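Beta-porphyranase B (PDB 4AWD) hydrolyses the sulfated red-seaweed polysaccharide porphyran at its beta-D-galactose-(1->4)-alpha-L-galactose-6-sulfate linkages, releasing mostly a disaccharide. Local coordinates at residues A[54-58]-A[311-316]; A[240-244]-A[256-260]. One frame throughout, in Å; residues are numbered along the deposited sequence.

Contact 1: residues A[54-58]-A[311-316]; sequences YTDEF and YDWVRA. With CA (calcium ion), chain C.
Glu-57 and Asp-312 meet at a calcium ion, which takes the backbone O of Glu-57 at 2.4 Å and, from Asp-312, both the backbone O and carboxylate OD1. With CG anti to the backbone N (chi1 -170°), the Asp-312 carboxylate swings back onto the ion bound by its own carbonyl. Asn-59 OD1, the carbonyl of Gly-94 and a water complete the shell. That water donates to Glu-57 OE1 at 2.7 Å, so the side chain of Glu-57 serves as second shell while its backbone is first shell.

The same OE1 forms a salt bridge with Arg-315 NH1 at 2.8 Å, met on the syn side of the carboxylate and at the edge of the guanidinium; the bond is markedly bent. The Glu-57 chain turns at chi2 (-61°), which brings the carboxylate to Arg-315. The guanidinium in turn lies face to face with the indole of Trp-313, Arg-315 CZ standing 3.3 Å above the ring plane and over its centre, a cation-pi arrangement that, with the salt bridge, probably restrains the guanidinium.

Behind these side chains, Asp-56 and Val-314 form a single antiparallel hydrogen-bonded pair, with Asp-56 N to Val-314 O at 2.7 Å. Thr-55 OG1 extends the pairing by accepting from Ala-316 N at 2.8 Å and is also hydrogen-bonded to Asn-51 O. Phe-58 N donates to Asp-56 OD1 in an Asx turn. At the edge of the Phe-58 ring, CE2 lies 3.9 Å from Val-314 CG2.

The calcium site thus ties loop 54-58 to the corner of strand 308-321 in the GH16 beta-sandwich (jelly-roll) fold. Leu-31 of helix 30-34 packs on Glu-57 and Arg-315, whereas Ile-284 of strand 281-285 touches Val-314 and Tyr-311. Strand 134-141 pairs with 308-321, and its Arg-139 forms a salt bridge with Asp-312 OD2.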
loop_
_atom_site.group_PDB
_atom_site.type_symbol
_atom_site.label_atom_id
_atom_site.label_comp_id
_atom_site.label_asym_id
_atom_site.label_seq_id
_atom_site.Cartn_x
_atom_site.Cartn_y
_atom_site.Cartn_z
ATOM N N TYR A 54 -5.839 11.609 6.160
ATOM C CA TYR A 54 -5.323 10.652 5.172
ATOM C C TYR A 54 -6.001 10.859 3.820
ATOM O O TYR A 54 -6.120 9.950 3.010
ATOM C CB TYR A 54 -5.476 9.215 5.701
ATOM C CG TYR A 54 -5.052 9.131 7.145
ATOM C CD1 TYR A 54 -3.698 9.120 7.494
ATOM C CD2 TYR A 54 -6.005 9.139 8.174
ATOM C CE1 TYR A 54 -3.296 9.087 8.836
ATOM C CE2 TYR A 54 -5.615 9.108 9.513
ATOM C CZ TYR A 54 -4.264 9.081 9.836
ATOM O OH TYR A 54 -3.891 9.044 11.163
ATOM N N THR A 55 -6.428 12.097 3.591
ATOM C CA THR A 55 -7.193 12.432 2.414
ATOM C C THR A 55 -6.457 13.537 1.701
ATOM O O THR A 55 -6.042 14.530 2.332
ATOM C CB THR A 55 -8.638 12.865 2.793
ATOM O OG1 THR A 55 -9.375 11.725 3.252
ATOM C CG2 THR A 55 -9.351 13.456 1.612
ATOM N N ASP A 56 -6.297 13.358 0.390
ATOM C CA ASP A 56 -5.606 14.324 -0.448
ATOM C C ASP A 56 -5.924 14.148 -1.924
ATOM O O ASP A 56 -5.767 13.047 -2.493
ATOM C CB ASP A 56 -4.086 14.237 -0.259
ATOM C CG ASP A 56 -3.383 15.561 -0.561
ATOM O OD1 ASP A 56 -3.802 16.294 -1.494
ATOM O OD2 ASP A 56 -2.396 15.859 0.143
ATOM N N GLU A 57 -6.309 15.260 -2.545
ATOM C CA GLU A 57 -6.655 15.288 -3.950
ATOM C C GLU A 57 -5.419 15.549 -4.805
ATOM O O GLU A 57 -5.437 15.351 -6.013
ATOM C CB GLU A 57 -7.722 16.354 -4.198
ATOM C CG GLU A 57 -9.017 16.137 -3.434
ATOM C CD GLU A 57 -9.723 14.827 -3.792
ATOM O OE1 GLU A 57 -9.631 14.364 -4.958
ATOM O OE2 GLU A 57 -10.398 14.265 -2.901
ATOM N N PHE A 58 -4.345 15.992 -4.171
ATOM C CA PHE A 58 -3.092 16.316 -4.870
ATOM C C PHE A 58 -3.336 17.309 -6.015
ATOM O O PHE A 58 -2.765 17.188 -7.104
ATOM C CB PHE A 58 -2.359 15.050 -5.376
ATOM C CG PHE A 58 -2.200 13.961 -4.341
ATOM C CD1 PHE A 58 -1.364 14.133 -3.236
ATOM C CD2 PHE A 58 -2.870 12.741 -4.490
ATOM C CE1 PHE A 58 -1.207 13.107 -2.286
ATOM C CE2 PHE A 58 -2.728 11.713 -3.549
ATOM C CZ PHE A 58 -1.893 11.886 -2.448
ATOM N N TYR A 311 -1.332 8.833 -8.844
ATOM C CA TYR A 311 -2.430 8.778 -7.900
ATOM C C TYR A 311 -3.215 10.071 -8.014
ATOM O O TYR A 311 -2.719 11.146 -7.649
ATOM C CB TYR A 311 -1.913 8.586 -6.468
ATOM C CG TYR A 311 -1.026 7.378 -6.284
ATOM C CD1 TYR A 311 0.333 7.423 -6.618
ATOM C CD2 TYR A 311 -1.543 6.193 -5.771
ATOM C CE1 TYR A 311 1.148 6.323 -6.452
ATOM C CE2 TYR A 311 -0.723 5.071 -5.600
ATOM C CZ TYR A 311 0.616 5.149 -5.940
ATOM O OH TYR A 311 1.413 4.049 -5.764
ATOM N N ASP A 312 -4.429 9.961 -8.545
ATOM C CA ASP A 312 -5.344 11.095 -8.681
ATOM C C ASP A 312 -5.769 11.592 -7.302
ATOM O O ASP A 312 -5.853 12.795 -7.063
ATOM C CB ASP A 312 -6.582 10.703 -9.504
ATOM C CG ASP A 312 -7.446 11.898 -9.871
ATOM O OD1 ASP A 312 -7.073 13.034 -9.525
ATOM O OD2 ASP A 312 -8.504 11.701 -10.501
ATOM N N TRP A 313 -6.020 10.670 -6.389
ATOM C CA TRP A 313 -6.328 11.056 -5.027
ATOM C C TRP A 313 -6.164 9.915 -4.066
ATOM O O TRP A 313 -6.120 8.752 -4.459
ATOM C CB TRP A 313 -7.751 11.630 -4.907
ATOM C CG TRP A 313 -8.813 10.887 -5.671
ATOM C CD1 TRP A 313 -9.360 11.249 -6.879
ATOM C CD2 TRP A 313 -9.465 9.675 -5.287
ATOM N NE1 TRP A 313 -10.319 10.346 -7.254
ATOM C CE2 TRP A 313 -10.400 9.366 -6.300
ATOM C CE3 TRP A 313 -9.364 8.826 -4.179
ATOM C CZ2 TRP A 313 -11.216 8.241 -6.244
ATOM C CZ3 TRP A 313 -10.188 7.703 -4.117
ATOM C CH2 TRP A 313 -11.094 7.421 -5.145
ATOM N N VAL A 314 -6.072 10.266 -2.793
ATOM C CA VAL A 314 -6.166 9.300 -1.727
ATOM C C VAL A 314 -7.291 9.818 -0.835
ATOM O O VAL A 314 -7.284 11.000 -0.460
ATOM C CB VAL A 314 -4.814 9.188 -1.016
ATOM C CG1 VAL A 314 -4.957 8.580 0.364
ATOM C CG2 VAL A 314 -3.837 8.367 -1.887
ATOM N N ARG A 315 -8.283 8.983 -0.538
ATOM C CA ARG A 315 -9.411 9.463 0.264
ATOM C C ARG A 315 -9.759 8.499 1.388
ATOM O O ARG A 315 -9.908 7.303 1.164
ATOM C CB ARG A 315 -10.617 9.838 -0.631
ATOM C CG ARG A 315 -10.184 10.682 -1.867
ATOM C CD ARG A 315 -11.217 11.610 -2.482
ATOM N NE ARG A 315 -12.076 11.011 -3.492
ATOM C CZ ARG A 315 -12.354 11.518 -4.702
ATOM N NH1 ARG A 315 -11.829 12.653 -5.141
ATOM N NH2 ARG A 315 -13.185 10.860 -5.493
ATOM N N ALA A 316 -9.826 9.018 2.611
ATOM C CA ALA A 316 -10.138 8.191 3.780
ATOM C C ALA A 316 -11.411 8.660 4.485
ATOM O O ALA A 316 -11.728 9.858 4.501
ATOM C CB ALA A 316 -8.980 8.183 4.752
HETATM CA CA CA C . -6.371 14.909 -8.217
HETATM O O HOH W 1 -8.567 15.121 -7.364
#

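Contact 2: residues A[240-244]-A[256-260]; sequences FHTYG and YYDGK
Tyr-256 N donates to Gly-244 O at 2.7 Å, the shortest bond across the contact, and Gly-244 N returns one to Tyr-256 O. Farther along, the carboxylate of Asp-258 holds the start of the neighbouring strand with both oxygens. OD1 accepts the backbone N of Thr-242 at 2.8 Å, almost in line with its C-O bond, while OD2 offers its syn lone pair to His-241 ND1 at 2.9 Å. OD2 lies close to the plane of the imidazole, a placement that favours this rotation of the ring. Asp-258 N returns a bond to Thr-242 O at 3.0 Å, closing the link between side chain and backbone.

Over one face of the His-241 ring stands Tyr-257 OH, 3.0 Å above its centre; that hydroxyl is also hydrogen-bonded to Asp-234. Tyr-257 reaches this place because its CG is anti to the backbone N (chi1 176°), and its CE1 also meets CE1 of Tyr-243 at 3.6 Å. The two tyrosines run side by side with ring planes 43° apart, forming an aromatic cluster with His-241.

The whole is an antiparallel beta hairpin of strands 241-249 and 252-257; a type I' turn, Tyr-257 to Lys-260, links 252-257 to strand 260-265, and Asp-258 at its corner reaches back to His-241 and Thr-242.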
loop_
_atom_site.group_PDB
_atom_site.type_symbol
_atom_site.label_atom_id
_atom_site.label_comp_id
_atom_site.label_asym_id
_atom_site.label_seq_id
_atom_site.Cartn_x
_atom_site.Cartn_y
_atom_site.Cartn_z
ATOM N N PHE A 240 -6.809 4.672 -15.002
ATOM C CA PHE A 240 -7.026 4.938 -13.601
ATOM C C PHE A 240 -8.139 4.043 -13.145
ATOM O O PHE A 240 -9.147 3.885 -13.832
ATOM C CB PHE A 240 -7.437 6.390 -13.383
ATOM C CG PHE A 240 -6.289 7.343 -13.366
ATOM C CD1 PHE A 240 -5.584 7.580 -12.182
ATOM C CD2 PHE A 240 -5.918 8.022 -14.530
ATOM C CE1 PHE A 240 -4.526 8.463 -12.154
ATOM C CE2 PHE A 240 -4.859 8.896 -14.528
ATOM C CZ PHE A 240 -4.148 9.123 -13.338
ATOM N N HIS A 241 -7.945 3.440 -11.986
ATOM C CA HIS A 241 -8.995 2.671 -11.365
ATOM C C HIS A 241 -8.989 2.938 -9.880
ATOM O O HIS A 241 -8.029 3.460 -9.313
ATOM C CB HIS A 241 -8.842 1.168 -11.654
ATOM C CG HIS A 241 -8.983 0.814 -13.101
ATOM N ND1 HIS A 241 -10.207 0.658 -13.714
ATOM C CD2 HIS A 241 -8.050 0.577 -14.056
ATOM C CE1 HIS A 241 -10.022 0.350 -14.987
ATOM N NE2 HIS A 241 -8.722 0.296 -15.221
ATOM N N THR A 242 -10.067 2.529 -9.256
ATOM C CA THR A 242 -10.321 2.806 -7.870
ATOM C C THR A 242 -10.013 1.526 -7.081
ATOM O O THR A 242 -10.473 0.441 -7.444
ATOM C CB THR A 242 -11.797 3.335 -7.769
ATOM O OG1 THR A 242 -11.779 4.770 -7.756
ATOM C CG2 THR A 242 -12.518 2.835 -6.586
ATOM N N TYR A 243 -9.188 1.649 -6.047
ATOM C CA TYR A 243 -8.818 0.505 -5.202
ATOM C C TYR A 243 -9.053 0.881 -3.744
ATOM O O TYR A 243 -8.411 1.783 -3.206
ATOM C CB TYR A 243 -7.357 0.091 -5.420
ATOM C CG TYR A 243 -7.004 -0.234 -6.853
ATOM C CD1 TYR A 243 -7.191 -1.520 -7.359
ATOM C CD2 TYR A 243 -6.478 0.747 -7.703
ATOM C CE1 TYR A 243 -6.868 -1.835 -8.666
ATOM C CE2 TYR A 243 -6.163 0.451 -9.031
ATOM C CZ TYR A 243 -6.360 -0.852 -9.503
ATOM O OH TYR A 243 -6.052 -1.166 -10.806
ATOM N N GLY A 244 -9.987 0.184 -3.117
ATOM C CA GLY A 244 -10.487 0.599 -1.827
ATOM C C GLY A 244 -10.686 -0.508 -0.826
ATOM O O GLY A 244 -10.919 -1.675 -1.162
ATOM N N TYR A 256 -12.661 -3.217 -2.574
ATOM C CA TYR A 256 -13.484 -2.665 -3.648
ATOM C C TYR A 256 -12.639 -2.245 -4.841
ATOM O O TYR A 256 -11.613 -1.584 -4.698
ATOM C CB TYR A 256 -14.323 -1.492 -3.140
ATOM C CG TYR A 256 -15.336 -1.907 -2.094
ATOM C CD1 TYR A 256 -14.943 -2.188 -0.776
ATOM C CD2 TYR A 256 -16.693 -2.036 -2.423
ATOM C CE1 TYR A 256 -15.860 -2.587 0.177
ATOM C CE2 TYR A 256 -17.627 -2.437 -1.464
ATOM C CZ TYR A 256 -17.201 -2.706 -0.169
ATOM O OH TYR A 256 -18.116 -3.102 0.779
ATOM N N TYR A 257 -13.077 -2.668 -6.014
ATOM C CA TYR A 257 -12.466 -2.260 -7.251
ATOM C C TYR A 257 -13.510 -1.480 -8.008
ATOM O O TYR A 257 -14.605 -1.974 -8.190
ATOM C CB TYR A 257 -12.044 -3.488 -8.061
ATOM C CG TYR A 257 -11.477 -3.160 -9.418
ATOM C CD1 TYR A 257 -10.320 -2.383 -9.536
ATOM C CD2 TYR A 257 -12.089 -3.619 -10.582
ATOM C CE1 TYR A 257 -9.788 -2.082 -10.760
ATOM C CE2 TYR A 257 -11.560 -3.314 -11.833
ATOM C CZ TYR A 257 -10.405 -2.553 -11.914
ATOM O OH TYR A 257 -9.850 -2.249 -13.141
ATOM N N ASP A 258 -13.175 -0.268 -8.440
ATOM C CA ASP A 258 -14.121 0.622 -9.125
ATOM C C ASP A 258 -15.517 0.705 -8.439
ATOM O O ASP A 258 -16.558 0.763 -9.093
ATOM C CB ASP A 258 -14.203 0.271 -10.621
ATOM C CG ASP A 258 -12.970 0.728 -11.414
ATOM O OD1 ASP A 258 -12.179 1.567 -10.908
ATOM O OD2 ASP A 258 -12.797 0.258 -12.564
ATOM N N GLY A 259 -15.507 0.716 -7.107
ATOM C CA GLY A 259 -16.717 0.846 -6.298
ATOM C C GLY A 259 -17.524 -0.434 -6.103
ATOM O O GLY A 259 -18.588 -0.402 -5.493
ATOM N N LYS A 260 -17.029 -1.561 -6.600
ATOM C CA LYS A 260 -17.765 -2.808 -6.483
ATOM C C LYS A 260 -17.067 -3.745 -5.518
ATOM O O LYS A 260 -15.862 -3.953 -5.614
ATOM C CB LYS A 260 -17.905 -3.494 -7.862
ATOM C CG LYS A 260 -18.762 -2.729 -8.900
ATOM C CD LYS A 260 -18.562 -3.294 -10.323
ATOM C CE LYS A 260 -17.376 -2.623 -11.074
ATOM N NZ LYS A 260 -16.034 -3.272 -10.861
#

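How the contacts relate
Contact 2 is nested along the chain within the loop closed by contact 1, and their centres lie about 14 Å apart. Strand 134-141 lies between them in the sheet, pairing with 308-321 on one edge and 241-249 on the other. They also touch directly: Trp-313 CH2 packs 3.8 Å from Thr-242 OG1, and Phe-240 CE1 lies 3.9 Å from the backbone N of Asp-312, itself a calcium ligand. The side chains of Tyr-311 and Tyr-243 are about 10 and 9 Å, respectively, from that of Glu-181, the probable proton donor. The calcium is about 11 Å from the Thr-242 side chain.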